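Local atomic coordinates of transketolase (Campylobacter jejuni, PDB entry 3L84), a protein that belongs to the transketolase family, whose members are thiamine diphosphate-dependent enzymes with two cofactor-binding-type domains followed by a smaller C-terminal domain. Residues 33-45 / 214-228. Numbering follows the deposited sequence. Where two conformers were deposited one is given.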
ATOM      1  N   LEU A  33     -17.535 -18.783  16.615  1.00  9.47           N
ATOM      2  CA  LEU A  33     -18.832 -19.426  16.797  1.00  9.29           C
ATOM      3  C   LEU A  33     -19.554 -19.623  15.470  1.00  9.78           C
ATOM      4  O   LEU A  33     -20.198 -20.659  15.272  1.00  9.62           O
ATOM      5  CB  LEU A  33     -19.709 -18.655  17.794  1.00  9.86           C
ATOM      6  CG  LEU A  33     -19.600 -19.104  19.247  1.00  9.20           C
ATOM      7  CD1 LEU A  33     -18.168 -19.016  19.791  1.00 10.47           C
ATOM      8  CD2 LEU A  33     -20.535 -18.282  20.110  1.00 10.72           C
ATOM      9  N   GLY A  34     -19.431 -18.667  14.565  1.00  9.56           N
ATOM     10  CA  GLY A  34     -20.045 -18.763  13.251  1.00  9.70           C
ATOM     11  C   GLY A  34     -19.418 -19.816  12.368  1.00 10.64           C
ATOM     12  O   GLY A  34     -20.104 -20.367  11.524  1.00 10.09           O
ATOM     13  N   LEU A  35     -18.143 -20.108  12.593  1.00  9.89           N
ATOM     14  CA  LEU A  35     -17.360 -20.991  11.737  1.00 10.35           C
ATOM     15  C   LEU A  35     -17.193 -22.404  12.320  1.00  9.57           C
ATOM     16  O   LEU A  35     -16.637 -23.295  11.672  1.00  9.16           O
ATOM     17  CB  LEU A  35     -15.976 -20.411  11.454  1.00 10.76           C
ATOM     18  CG  LEU A  35     -15.987 -19.192  10.535  1.00 13.49           C
ATOM     19  CD1 LEU A  35     -14.611 -18.527  10.590  1.00 16.85           C
ATOM     20  CD2 LEU A  35     -16.346 -19.616   9.151  1.00 18.19           C
ATOM     21  N   ALA A  36     -17.685 -22.641  13.532  1.00  9.85           N
ATOM     22  CA  ALA A  36     -17.368 -23.888  14.225  1.00  9.89           C
ATOM     23  C   ALA A  36     -17.944 -25.139  13.568  1.00  9.14           C
ATOM     24  O   ALA A  36     -17.293 -26.196  13.581  1.00  9.95           O
ATOM     25  CB  ALA A  36     -17.808 -23.821  15.678  1.00  9.89           C
ATOM     26  N   ASP A  37     -19.122 -25.003  12.959  1.00  8.95           N
ATOM     27  CA  ASP A  37     -19.703 -26.151  12.284  1.00  8.78           C
ATOM     28  C   ASP A  37     -18.906 -26.503  11.019  1.00  8.72           C
ATOM     29  O   ASP A  37     -18.630 -27.680  10.747  1.00  8.88           O
ATOM     30  CB  ASP A  37     -21.178 -25.896  11.949  1.00  9.63           C
ATOM     31  CG  ASP A  37     -22.013 -25.605  13.186  1.00 10.88           C
ATOM     32  OD1 ASP A  37     -21.849 -26.300  14.217  1.00 10.52           O
ATOM     33  OD2 ASP A  37     -22.791 -24.639  13.160  1.00 11.18           O
ATOM     34  N   ILE A  38     -18.530 -25.488  10.245  1.00  8.52           N
ATOM     35  CA  ILE A  38     -17.700 -25.683   9.078  1.00  8.53           C
ATOM     36  C   ILE A  38     -16.382 -26.354   9.441  1.00  8.11           C
ATOM     37  O   ILE A  38     -15.965 -27.295   8.784  1.00  8.43           O
ATOM     38  CB  ILE A  38     -17.462 -24.343   8.352  1.00  8.65           C
ATOM     39  CG1 ILE A  38     -18.774 -23.831   7.724  1.00 10.83           C
ATOM     40  CG2 ILE A  38     -16.317 -24.474   7.306  1.00  8.57           C
ATOM     41  CD1 ILE A  38     -18.764 -22.336   7.330  1.00 10.67           C
ATOM     42  N   LEU A  39     -15.682 -25.835  10.463  1.00  8.68           N
ATOM     43  CA  LEU A  39     -14.388 -26.435  10.837  1.00  9.14           C
ATOM     44  C   LEU A  39     -14.525 -27.863  11.331  1.00  9.22           C
ATOM     45  O   LEU A  39     -13.680 -28.695  11.043  1.00  9.83           O
ATOM     46  CB  LEU A  39     -13.646 -25.524  11.825  1.00  9.70           C
ATOM     47  CG  LEU A  39     -12.196 -25.954  12.086  1.00  9.84           C
ATOM     48  CD1 LEU A  39     -11.332 -26.035  10.844  1.00 11.37           C
ATOM     49  CD2 LEU A  39     -11.572 -24.984  13.105  1.00 10.67           C
ATOM     50  N   SER A  40     -15.593 -28.154  12.058  1.00  8.83           N
ATOM     51  CA  SER A  40     -15.820 -29.515  12.492  0.50  9.02           C
ATOM     52  C   SER A  40     -15.917 -30.485  11.336  1.00  8.36           C
ATOM     53  O   SER A  40     -15.305 -31.543  11.348  1.00  8.93           O
ATOM     54  CB  SER A  40     -17.066 -29.554  13.340  0.50  9.29           C
ATOM     55  OG  SER A  40     -16.805 -28.825  14.513  0.50  8.64           O
ATOM     56  N   VAL A  41     -16.682 -30.123  10.305  1.00  7.52           N
ATOM     57  CA  VAL A  41     -16.747 -30.972   9.127  1.00  8.02           C
ATOM     58  C   VAL A  41     -15.428 -31.016   8.356  1.00  7.97           C
ATOM     59  O   VAL A  41     -14.959 -32.052   7.932  1.00  8.71           O
ATOM     60  CB  VAL A  41     -17.872 -30.527   8.194  1.00  8.23           C
ATOM     61  CG1 VAL A  41     -17.932 -31.416   6.981  1.00  8.67           C
ATOM     62  CG2 VAL A  41     -19.223 -30.569   8.931  1.00 10.20           C
ATOM     63  N   LEU A  42     -14.804 -29.851   8.201  1.00  8.08           N
ATOM     64  CA  LEU A  42     -13.527 -29.771   7.502  1.00  8.84           C
ATOM     65  C   LEU A  42     -12.474 -30.656   8.153  1.00  8.59           C
ATOM     66  O   LEU A  42     -11.616 -31.191   7.455  1.00  9.84           O
ATOM     67  CB  LEU A  42     -13.045 -28.304   7.433  1.00  9.03           C
ATOM     68  CG  LEU A  42     -11.781 -28.056   6.632  1.00  8.96           C
ATOM     69  CD1 LEU A  42     -11.866 -28.503   5.179  1.00  9.89           C
ATOM     70  CD2 LEU A  42     -11.447 -26.565   6.679  1.00 10.97           C
ATOM     71  N   SER A  43     -12.515 -30.833   9.471  1.00  9.02           N
ATOM     72  CA  SER A  43     -11.547 -31.699  10.148  1.00  9.68           C
ATOM     73  C   SER A  43     -11.524 -33.139   9.601  1.00 10.33           C
ATOM     74  O   SER A  43     -10.500 -33.820   9.706  1.00 11.53           O
ATOM     75  CB  SER A  43     -11.768 -31.730  11.664  1.00  9.48           C
ATOM     76  OG  SER A  43     -12.907 -32.494  12.025  1.00  9.70           O
ATOM     77  N   TYR A  44     -12.629 -33.604   9.023  1.00  9.18           N
ATOM     78  CA  TYR A  44     -12.707 -34.947   8.435  1.00  9.51           C
ATOM     79  C   TYR A  44     -12.103 -35.010   7.053  1.00 10.03           C
ATOM     80  O   TYR A  44     -11.857 -36.096   6.547  1.00 13.68           O
ATOM     81  CB  TYR A  44     -14.171 -35.409   8.373  1.00 10.61           C
ATOM     82  CG  TYR A  44     -14.751 -35.731   9.722  1.00  9.94           C
ATOM     83  CD1 TYR A  44     -14.772 -37.048  10.185  1.00  9.84           C
ATOM     84  CD2 TYR A  44     -15.222 -34.727  10.561  1.00  9.71           C
ATOM     85  CE1 TYR A  44     -15.266 -37.350  11.420  1.00 10.32           C
ATOM     86  CE2 TYR A  44     -15.724 -35.031  11.819  1.00 10.00           C
ATOM     87  CZ  TYR A  44     -15.751 -36.350  12.242  1.00  9.48           C
ATOM     88  OH  TYR A  44     -16.251 -36.671  13.478  1.00 11.40           O
ATOM     89  N   HIS A  45     -11.931 -33.853   6.413  1.00  9.32           N
ATOM     90  CA  HIS A  45     -11.373 -33.794   5.066  1.00  9.95           C
ATOM     91  C   HIS A  45      -9.886 -33.428   5.042  1.00 10.17           C
ATOM     92  O   HIS A  45      -9.168 -33.833   4.130  1.00 11.02           O
ATOM     93  CB  HIS A  45     -12.144 -32.756   4.241  1.00 10.36           C
ATOM     94  CG  HIS A  45     -13.551 -33.157   3.956  1.00 11.40           C
ATOM     95  ND1 HIS A  45     -13.916 -33.787   2.790  1.00 10.64           N
ATOM     96  CD2 HIS A  45     -14.670 -33.040   4.698  1.00 10.00           C
ATOM     97  CE1 HIS A  45     -15.218 -34.029   2.826  1.00 11.42           C
ATOM     98  NE2 HIS A  45     -15.700 -33.602   3.982  1.00  9.86           N
ATOM     99  N   GLY A 214     -24.051 -22.675   6.262  1.00  8.37           N
ATOM    100  CA  GLY A 214     -22.848 -23.004   7.018  1.00  8.19           C
ATOM    101  C   GLY A 214     -23.074 -23.599   8.386  1.00  9.65           C
ATOM    102  O   GLY A 214     -22.092 -23.852   9.111  1.00 10.12           O
ATOM    103  N   HIS A 215     -24.334 -23.847   8.758  1.00 10.18           N
ATOM    104  CA  HIS A 215     -24.671 -24.571   9.991  1.00 10.41           C
ATOM    105  C   HIS A 215     -25.319 -25.914   9.744  1.00 11.99           C
ATOM    106  O   HIS A 215     -25.792 -26.554  10.692  1.00 13.73           O
ATOM    107  CB  HIS A 215     -25.539 -23.704  10.916  1.00 10.23           C
ATOM    108  CG  HIS A 215     -24.900 -22.395  11.233  1.00  8.77           C
ATOM    109  ND1 HIS A 215     -23.655 -22.306  11.819  1.00  9.16           N
ATOM    110  CD2 HIS A 215     -25.291 -21.121  11.001  1.00 10.43           C
ATOM    111  CE1 HIS A 215     -23.312 -21.035  11.934  1.00  9.56           C
ATOM    112  NE2 HIS A 215     -24.298 -20.293  11.457  1.00 10.87           N
ATOM    113  N   ASP A 216     -25.333 -26.361   8.492  1.00 10.52           N
ATOM    114  CA  ASP A 216     -25.915 -27.650   8.163  0.50 10.92           C
ATOM    115  C   ASP A 216     -24.807 -28.613   7.796  1.00 10.53           C
ATOM    116  O   ASP A 216     -24.159 -28.492   6.763  1.00 10.12           O
ATOM    117  CB  ASP A 216     -26.938 -27.544   7.037  0.50 11.14           C
ATOM    118  CG  ASP A 216     -27.695 -28.844   6.816  0.50 11.68           C
ATOM    119  OD1 ASP A 216     -27.213 -29.694   6.049  0.50 13.34           O
ATOM    120  OD2 ASP A 216     -28.770 -29.027   7.426  0.50 13.52           O
ATOM    121  N   TYR A 217     -24.585 -29.597   8.664  1.00  9.85           N
ATOM    122  CA  TYR A 217     -23.437 -30.472   8.498  1.00 10.44           C
ATOM    123  C   TYR A 217     -23.447 -31.222   7.172  1.00 10.72           C
ATOM    124  O   TYR A 217     -22.388 -31.339   6.522  1.00 10.96           O
ATOM    125  CB  TYR A 217     -23.329 -31.471   9.656  1.00 10.29           C
ATOM    126  CG  TYR A 217     -23.199 -30.782  11.002  1.00  8.74           C
ATOM    127  CD1 TYR A 217     -22.096 -30.004  11.299  1.00  9.08           C
ATOM    128  CD2 TYR A 217     -24.188 -30.890  11.949  1.00  9.44           C
ATOM    129  CE1 TYR A 217     -21.972 -29.349  12.489  1.00  8.77           C
ATOM    130  CE2 TYR A 217     -24.081 -30.235  13.167  1.00  9.48           C
ATOM    131  CZ  TYR A 217     -22.958 -29.452  13.420  1.00  8.38           C
ATOM    132  OH  TYR A 217     -22.856 -28.760  14.598  1.00  8.86           O
ATOM    133  N   GLU A 218     -24.623 -31.694   6.766  1.00 11.27           N
ATOM    134  CA  GLU A 218     -24.738 -32.392   5.506  1.00 12.56           C
ATOM    135  C   GLU A 218     -24.398 -31.479   4.338  1.00 10.83           C
ATOM    136  O   GLU A 218     -23.721 -31.899   3.417  1.00 10.08           O
ATOM    137  CB  GLU A 218     -26.140 -33.011   5.372  1.00 13.19           C
ATOM    138  CG  GLU A 218     -26.423 -33.763   4.066  1.00 19.59           C
ATOM    139  CD  GLU A 218     -27.798 -34.447   4.014  1.00 27.16           C
ATOM    140  OE1 GLU A 218     -28.750 -34.012   4.716  1.00 31.26           O
ATOM    141  OE2 GLU A 218     -27.932 -35.436   3.245  1.00 32.41           O
ATOM    142  N   GLU A 219     -24.884 -30.247   4.346  1.00 10.54           N
ATOM    143  CA  GLU A 219     -24.610 -29.351   3.217  1.00  9.90           C
ATOM    144  C   GLU A 219     -23.114 -28.995   3.157  1.00 10.12           C
ATOM    145  O   GLU A 219     -22.518 -28.937   2.077  1.00 10.98           O
ATOM    146  CB  GLU A 219     -25.398 -28.045   3.342  1.00 10.82           C
ATOM    147  CG  GLU A 219     -26.882 -28.157   3.106  1.00 12.21           C
ATOM    148  CD  GLU A 219     -27.578 -26.804   3.131  1.00 15.48           C
ATOM    149  OE1 GLU A 219     -27.038 -25.834   2.517  1.00 10.84           O
ATOM    150  OE2 GLU A 219     -28.686 -26.707   3.737  1.00 18.19           O
ATOM    151  N   ILE A 220     -22.487 -28.810   4.317  1.00 10.32           N
ATOM    152  CA  ILE A 220     -21.051 -28.496   4.359  1.00 10.25           C
ATOM    153  C   ILE A 220     -20.256 -29.656   3.778  1.00  9.27           C
ATOM    154  O   ILE A 220     -19.372 -29.473   2.939  1.00  9.39           O
ATOM    155  CB  ILE A 220     -20.555 -28.217   5.782  1.00 10.63           C
ATOM    156  CG1 ILE A 220     -21.273 -27.020   6.409  1.00 11.22           C
ATOM    157  CG2 ILE A 220     -19.037 -27.996   5.780  1.00 10.33           C
ATOM    158  CD1 ILE A 220     -21.253 -26.966   7.960  1.00 10.05           C
ATOM    159  N   ASN A 221     -20.575 -30.874   4.218  1.00  9.01           N
ATOM    160  CA  ASN A 221     -19.869 -32.055   3.763  1.00  9.23           C
ATOM    161  C   ASN A 221     -20.030 -32.232   2.247  1.00  8.70           C
ATOM    162  O   ASN A 221     -19.039 -32.450   1.546  1.00  8.34           O
ATOM    163  CB  ASN A 221     -20.325 -33.302   4.501  1.00  8.79           C
ATOM    164  CG  ASN A 221     -19.538 -34.496   4.118  1.00 10.32           C
ATOM    165  OD1 ASN A 221     -18.338 -34.558   4.341  1.00 11.23           O
ATOM    166  ND2 ASN A 221     -20.215 -35.499   3.561  1.00 14.93           N
ATOM    167  N   LYS A 222     -21.257 -32.077   1.744  1.00  8.60           N
ATOM    168  CA  LYS A 222     -21.517 -32.243   0.322  1.00  9.57           C
ATOM    169  C   LYS A 222     -20.756 -31.172  -0.476  1.00  8.95           C
ATOM    170  O   LYS A 222     -20.211 -31.463  -1.531  1.00  9.75           O
ATOM    171  CB  LYS A 222     -23.022 -32.150   0.042  1.00  9.27           C
ATOM    172  CG  LYS A 222     -23.392 -32.350  -1.410  1.00 14.76           C
ATOM    173  CD  LYS A 222     -24.896 -32.287  -1.632  1.00 18.49           C
ATOM    174  CE  LYS A 222     -25.241 -32.458  -3.095  1.00 21.04           C
ATOM    175  NZ  LYS A 222     -26.679 -32.845  -3.269  1.00 23.89           N
ATOM    176  N   ALA A 223     -20.712 -29.943   0.020  1.00  9.02           N
ATOM    177  CA  ALA A 223     -20.002 -28.866  -0.666  1.00  9.16           C
ATOM    178  C   ALA A 223     -18.506 -29.142  -0.735  1.00  8.54           C
ATOM    179  O   ALA A 223     -17.859 -28.917  -1.757  1.00  8.36           O
ATOM    180  CB  ALA A 223     -20.268 -27.509   0.021  1.00  9.66           C
ATOM    181  N   LEU A 224     -17.953 -29.641   0.351  1.00  8.77           N
ATOM    182  CA  LEU A 224     -16.538 -29.973   0.381  1.00  8.94           C
ATOM    183  C   LEU A 224     -16.222 -31.104  -0.565  1.00  9.17           C
ATOM    184  O   LEU A 224     -15.228 -31.055  -1.274  1.00  8.94           O
ATOM    185  CB  LEU A 224     -16.082 -30.286   1.802  1.00  9.76           C
ATOM    186  CG  LEU A 224     -15.958 -29.073   2.719  1.00  9.54           C
ATOM    187  CD1 LEU A 224     -15.680 -29.499   4.174  1.00 10.48           C
ATOM    188  CD2 LEU A 224     -14.866 -28.092   2.232  1.00 10.38           C
ATOM    189  N   GLU A 225     -17.074 -32.138  -0.622  1.00  8.94           N
ATOM    190  CA  GLU A 225     -16.838 -33.221  -1.570  0.50  9.65           C
ATOM    191  C   GLU A 225     -16.880 -32.706  -3.006  1.00  9.48           C
ATOM    192  O   GLU A 225     -16.045 -33.076  -3.823  1.00  8.66           O
ATOM    193  CB  GLU A 225     -17.839 -34.362  -1.376  0.50 10.29           C
ATOM    194  CG  GLU A 225     -17.670 -35.126  -0.063  0.50 12.41           C
ATOM    195  CD  GLU A 225     -16.384 -35.959   0.009  0.50 16.76           C
ATOM    196  OE1 GLU A 225     -15.444 -35.721  -0.780  0.50 21.11           O
ATOM    197  OE2 GLU A 225     -16.309 -36.857   0.875  0.50 19.76           O
ATOM    198  N   GLN A 226     -17.851 -31.857  -3.322  1.00  9.70           N
ATOM    199  CA  GLN A 226     -17.934 -31.277  -4.663  1.00 10.10           C
ATOM    200  C   GLN A 226     -16.726 -30.371  -4.963  1.00  9.47           C
ATOM    201  O   GLN A 226     -16.132 -30.452  -6.054  1.00  9.98           O
ATOM    202  CB  GLN A 226     -19.218 -30.476  -4.783  1.00 11.41           C
ATOM    203  CG  GLN A 226     -19.474 -29.894  -6.146  1.00 17.91           C
ATOM    204  CD  GLN A 226     -20.925 -29.487  -6.315  1.00 25.03           C
ATOM    205  OE1 GLN A 226     -21.725 -29.566  -5.362  1.00 31.24           O
ATOM    206  NE2 GLN A 226     -21.283 -29.070  -7.531  1.00 28.90           N
ATOM    207  N   ALA A 227     -16.362 -29.532  -4.010  1.00  8.88           N
ATOM    208  CA  ALA A 227     -15.224 -28.622  -4.197  1.00  9.18           C
ATOM    209  C   ALA A 227     -13.931 -29.391  -4.475  1.00  9.77           C
ATOM    210  O   ALA A 227     -13.151 -28.971  -5.320  1.00  9.41           O
ATOM    211  CB  ALA A 227     -15.063 -27.747  -2.985  1.00  9.40           C
ATOM    212  N   LYS A 228     -13.736 -30.515  -3.792  1.00  9.59           N
ATOM    213  CA  LYS A 228     -12.526 -31.319  -3.960  1.00 10.06           C
ATOM    214  C   LYS A 228     -12.380 -31.930  -5.346  1.00 10.76           C
ATOM    215  O   LYS A 228     -11.260 -32.255  -5.753  1.00 12.88           O
ATOM    216  CB  LYS A 228     -12.446 -32.375  -2.850  1.00 10.22           C
ATOM    217  CG  LYS A 228     -12.152 -31.737  -1.506  1.00 11.67           C
ATOM    218  CD  LYS A 228     -12.438 -32.566  -0.316  1.00 14.44           C
ATOM    219  CE  LYS A 228     -11.588 -33.783  -0.204  1.00 15.96           C
ATOM    220  NZ  LYS A 228     -12.238 -34.858   0.704  1.00 14.22           N
TER
HETATM  221  O   HOH W   1     -20.075 -22.937  10.896  1.00  9.22           O
HETATM  222  O   HOH W   2      -9.760 -35.522   2.058  1.00 28.12           O
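From segment 33-45, Asp37 meets His215 and Tyr217 near the start of segment 214-228, and His45 meets Asn221, Leu224 and Lys228 further along it. In the first group, His215 ND1 donates to Asp37 OD2 over 2.8 Å, and OD2 receives the proton on its anti lone pair; ring and carboxylate planes stand at 90°. Tyr217 OH lies 2.7 Å from Asp37 OD1, a weak bond whose proton has a second possible acceptor. Arg14 adds a salt bridge to OD2, which should favour a charged carboxylate, while His215 NE2 accepts from the backbone N of Thr241, so both ring nitrogens are engaged and the rotation of the imidazole is fixed.

Further along, His45 NE2 donates to Asn221 OD1 (2.8 Å) and Lys228 NZ donates to His45 ND1 (2.9 Å), both close to the ring plane. Asn221 CG lies anti to the backbone N (chi1 -176°), which carries the amide to the histidine. Leu224 CB sits over the centre of one imidazole face, a CH-pi contact 4.0 Å from the centroid.

Between the two polar groups, Val41 is a knob in the hole formed by Tyr217, Ile220, Asn221 and Leu224. Its CB meets Ile220 CG2 at 3.7 Å, and its CG2 comes to the edge of the Tyr217 ring. Ile38 CG1 packs across Ile220 CD1.

Two waters bridge the segments: one links Gly34 O and Ile38 N to Gly214 O, the other His45 O to Lys228 NZ.

The helices cross at -53°, their axes 9.4 Å apart. Helix 217-228 follows edge strand 208-213 and leads into strand 234-239, the helix of a beta-alpha-beta crossover between neighbouring parallel strands; Ile220 and Leu224 also rest on these strands, and helix 3-24 packs against Asp37 and Ser40.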